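Local coordinates for Mab-21 domain-containing protein (Tribolium castaneum, PDB 7LT2) that senses double-stranded RNA as a danger signal and then makes the cyclic dinucleotide 2',3'-cGAMP from ATP and GTP in innate immunity, at residues A[203-208]-A[242-247]. Sequence-based numbering, arbitrary orientation.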
ATOM      1  N   ASP A 203      -2.631  15.510 -16.708  1.00 35.14           N
ATOM      2  CA  ASP A 203      -3.765  15.889 -17.545  1.00 36.90           C
ATOM      3  C   ASP A 203      -4.929  14.914 -17.434  1.00 37.96           C
ATOM      4  O   ASP A 203      -6.073  15.304 -17.684  1.00 36.47           O
ATOM      5  CB  ASP A 203      -3.331  15.987 -19.009  1.00 48.74           C
ATOM      6  CG  ASP A 203      -2.215  16.987 -19.220  1.00 49.94           C
ATOM      7  OD1 ASP A 203      -2.104  17.930 -18.409  1.00 46.21           O
ATOM      8  OD2 ASP A 203      -1.452  16.830 -20.197  1.00 58.94           O
ATOM      9  N   LYS A 204      -4.668  13.661 -17.075  1.00 25.99           N
ATOM     10  CA  LYS A 204      -5.699  12.635 -17.018  1.00 28.84           C
ATOM     11  C   LYS A 204      -6.339  12.515 -15.641  1.00 22.70           C
ATOM     12  O   LYS A 204      -7.202  11.651 -15.453  1.00 27.40           O
ATOM     13  CB  LYS A 204      -5.115  11.281 -17.437  1.00 28.35           C
ATOM     14  CG  LYS A 204      -4.281  11.336 -18.712  1.00 39.30           C
ATOM     15  CD  LYS A 204      -5.056  11.959 -19.863  1.00 43.87           C
ATOM     16  CE  LYS A 204      -4.131  12.326 -21.016  1.00 44.40           C
ATOM     17  NZ  LYS A 204      -4.862  12.989 -22.129  1.00 43.41           N
ATOM     18  N   TRP A 205      -5.941  13.357 -14.691  1.00 26.23           N
ATOM     19  CA  TRP A 205      -6.464  13.277 -13.331  1.00 26.07           C
ATOM     20  C   TRP A 205      -7.982  13.448 -13.342  1.00 22.83           C
ATOM     21  O   TRP A 205      -8.489  14.395 -13.958  1.00 25.96           O
ATOM     22  CB  TRP A 205      -5.806  14.354 -12.466  1.00 25.67           C
ATOM     23  CG  TRP A 205      -6.077  14.252 -10.986  1.00 23.50           C
ATOM     24  CD1 TRP A 205      -7.229  14.590 -10.338  1.00 25.02           C
ATOM     25  CD2 TRP A 205      -5.159  13.818  -9.972  1.00 23.32           C
ATOM     26  NE1 TRP A 205      -7.093  14.374  -8.986  1.00 23.37           N
ATOM     27  CE2 TRP A 205      -5.833  13.899  -8.736  1.00 23.58           C
ATOM     28  CE3 TRP A 205      -3.838  13.360  -9.991  1.00 26.92           C
ATOM     29  CZ2 TRP A 205      -5.230  13.543  -7.529  1.00 22.30           C
ATOM     30  CZ3 TRP A 205      -3.240  13.003  -8.789  1.00 24.58           C
ATOM     31  CH2 TRP A 205      -3.934  13.103  -7.577  1.00 25.17           C
ATOM     32  N   PRO A 206      -8.736  12.566 -12.682  1.00 26.63           N
ATOM     33  CA  PRO A 206     -10.205  12.641 -12.758  1.00 25.88           C
ATOM     34  C   PRO A 206     -10.746  13.868 -12.038  1.00 27.38           C
ATOM     35  O   PRO A 206     -10.244  14.261 -10.981  1.00 25.68           O
ATOM     36  CB  PRO A 206     -10.661  11.345 -12.074  1.00 25.38           C
ATOM     37  CG  PRO A 206      -9.533  10.992 -11.152  1.00 25.60           C
ATOM     38  CD  PRO A 206      -8.278  11.426 -11.870  1.00 26.15           C
ATOM     39  N   ILE A 207     -11.788  14.475 -12.617  1.00 28.00           N
ATOM     40  CA  ILE A 207     -12.347  15.696 -12.038  1.00 30.16           C
ATOM     41  C   ILE A 207     -13.778  15.493 -11.547  1.00 29.46           C
ATOM     42  O   ILE A 207     -14.217  16.167 -10.607  1.00 33.55           O
ATOM     43  CB  ILE A 207     -12.284  16.873 -13.033  1.00 32.07           C
ATOM     44  CG1 ILE A 207     -13.146  16.605 -14.264  1.00 33.17           C
ATOM     45  CG2 ILE A 207     -10.844  17.168 -13.440  1.00 31.65           C
ATOM     46  CD1 ILE A 207     -13.234  17.787 -15.208  1.00 36.41           C
ATOM     47  N   ASN A 208     -14.521  14.575 -12.162  1.00 27.28           N
ATOM     48  CA  ASN A 208     -15.952  14.449 -11.875  1.00 24.52           C
ATOM     49  C   ASN A 208     -16.142  13.735 -10.542  1.00 29.69           C
ATOM     50  O   ASN A 208     -16.193  12.507 -10.470  1.00 31.70           O
ATOM     51  CB  ASN A 208     -16.668  13.710 -13.000  1.00 32.32           C
ATOM     52  CG  ASN A 208     -18.176  13.748 -12.850  1.00 34.18           C
ATOM     53  OD1 ASN A 208     -18.709  14.457 -11.995  1.00 36.31           O
ATOM     54  ND2 ASN A 208     -18.873  12.994 -13.692  1.00 37.13           N
ATOM     55  N   LEU A 242      -8.210   3.497  -8.484  1.00 25.22           N
ATOM     56  CA  LEU A 242      -7.226   4.567  -8.541  1.00 24.92           C
ATOM     57  C   LEU A 242      -6.275   4.452  -7.362  1.00 29.91           C
ATOM     58  O   LEU A 242      -6.691   4.134  -6.243  1.00 28.07           O
ATOM     59  CB  LEU A 242      -7.901   5.937  -8.523  1.00 28.63           C
ATOM     60  CG  LEU A 242      -8.634   6.322  -9.802  1.00 28.28           C
ATOM     61  CD1 LEU A 242      -9.659   7.382  -9.502  1.00 36.35           C
ATOM     62  CD2 LEU A 242      -7.653   6.816 -10.857  1.00 28.88           C
ATOM     63  N   SER A 243      -4.998   4.699  -7.617  1.00 24.55           N
ATOM     64  CA  SER A 243      -4.006   4.799  -6.557  1.00 23.09           C
ATOM     65  C   SER A 243      -3.457   6.218  -6.533  1.00 22.57           C
ATOM     66  O   SER A 243      -2.801   6.660  -7.484  1.00 19.83           O
ATOM     67  CB  SER A 243      -2.882   3.787  -6.731  1.00 25.68           C
ATOM     68  OG  SER A 243      -1.907   3.985  -5.717  1.00 31.37           O
ATOM     69  N   PHE A 244      -3.746   6.929  -5.447  1.00 20.29           N
ATOM     70  CA  PHE A 244      -3.133   8.211  -5.144  1.00 21.27           C
ATOM     71  C   PHE A 244      -2.147   8.073  -3.987  1.00 23.23           C
ATOM     72  O   PHE A 244      -1.916   9.025  -3.233  1.00 19.84           O
ATOM     73  CB  PHE A 244      -4.214   9.249  -4.844  1.00 22.31           C
ATOM     74  CG  PHE A 244      -5.205   9.431  -5.971  1.00 21.13           C
ATOM     75  CD1 PHE A 244      -4.800   9.970  -7.181  1.00 23.73           C
ATOM     76  CD2 PHE A 244      -6.531   9.056  -5.822  1.00 25.90           C
ATOM     77  CE1 PHE A 244      -5.700  10.137  -8.228  1.00 26.86           C
ATOM     78  CE2 PHE A 244      -7.440   9.222  -6.858  1.00 22.93           C
ATOM     79  CZ  PHE A 244      -7.021   9.764  -8.066  1.00 23.91           C
ATOM     80  N   GLN A 245      -1.558   6.879  -3.851  1.00 19.54           N
ATOM     81  CA  GLN A 245      -0.664   6.591  -2.732  1.00 21.95           C
ATOM     82  C   GLN A 245       0.598   7.441  -2.766  1.00 18.40           C
ATOM     83  O   GLN A 245       1.185   7.709  -1.713  1.00 19.82           O
ATOM     84  CB  GLN A 245      -0.266   5.117  -2.730  1.00 23.25           C
ATOM     85  CG  GLN A 245      -1.399   4.136  -2.525  1.00 30.60           C
ATOM     86  CD  GLN A 245      -0.932   2.709  -2.730  1.00 39.94           C
ATOM     87  OE1 GLN A 245      -0.479   2.053  -1.790  1.00 37.19           O
ATOM     88  NE2 GLN A 245      -1.018   2.227  -3.971  1.00 37.04           N
ATOM     89  N   GLU A 246       1.058   7.839  -3.953  1.00 19.84           N
ATOM     90  CA  GLU A 246       2.241   8.691  -3.996  1.00 18.97           C
ATOM     91  C   GLU A 246       1.947  10.051  -3.379  1.00 18.68           C
ATOM     92  O   GLU A 246       2.776  10.596  -2.638  1.00 17.91           O
ATOM     93  CB  GLU A 246       2.746   8.837  -5.433  1.00 22.74           C
ATOM     94  CG  GLU A 246       4.191   9.333  -5.504  1.00 32.44           C
ATOM     95  CD  GLU A 246       4.972   8.713  -6.649  1.00 40.59           C
ATOM     96  OE1 GLU A 246       4.342   8.265  -7.627  1.00 35.66           O
ATOM     97  OE2 GLU A 246       6.217   8.672  -6.565  1.00 50.92           O
ATOM     98  N   GLN A 247       0.756  10.595  -3.640  1.00 18.72           N
ATOM     99  CA  GLN A 247       0.359  11.864  -3.036  1.00 17.76           C
ATOM    100  C   GLN A 247       0.049  11.708  -1.551  1.00 19.48           C
ATOM    101  O   GLN A 247       0.388  12.586  -0.750  1.00 17.24           O
ATOM    102  CB  GLN A 247      -0.850  12.435  -3.776  1.00 17.50           C
ATOM    103  CG  GLN A 247      -0.530  12.939  -5.182  1.00 17.90           C
ATOM    104  CD  GLN A 247      -0.479  11.828  -6.218  1.00 20.92           C
ATOM    105  OE1 GLN A 247      -0.959  10.714  -5.983  1.00 19.03           O
ATOM    106  NE2 GLN A 247       0.100  12.130  -7.375  1.00 20.26           N
TER
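Trp205 lays one face of its indole against the ring of Phe244, and this aromatic pair carries most of the contact. The six-membered rings cross obliquely, with centroids 4.5 Å apart and planes inclined by 34°. The tilt brings Trp205 CH2 to 3.3 Å from Phe244 CD1, while Phe244 CE1 sits over the indole face, displaced toward its rim. Trp205 CG is anti to its backbone N (chi1 -170°), beside the carbonyl carbon. Trp325 meets the Phe244 ring too, and Phe222 of strand 222-225 meets the indole.

Aliphatic contacts extend the apolar patch. Pro206 CG approaches the Phe244 ring at its edge, 4.2 Å from CZ, and touches Leu242 CD1 at 4.0 Å; the Pro206 and Leu242 side chains run past each other in opposite directions.

The amide of Gln247 comes up to the rim of the indole near its plane, with NE2 3.7 Å from Trp205 CZ3 and the two planes almost perpendicular, at 87°. This is a van der Waals approach: NE2 gives its hydrogen bonds to the carbonyls of Lys219 and Glu221, and Trp205 NE1 bonds to Arg211 O.

Within 242-247, Gln245 NE2 donates to Ser243 OG (2.6 Å), a bond that spans Phe244, the N-cap residue of helix 245-251. The contact thus packs the loop between strands 188-200 and 222-225 onto the strand-to-helix turn that, by similarity, lines the GTP and ATP pocket of this cGAS-like nucleotidyltransferase domain.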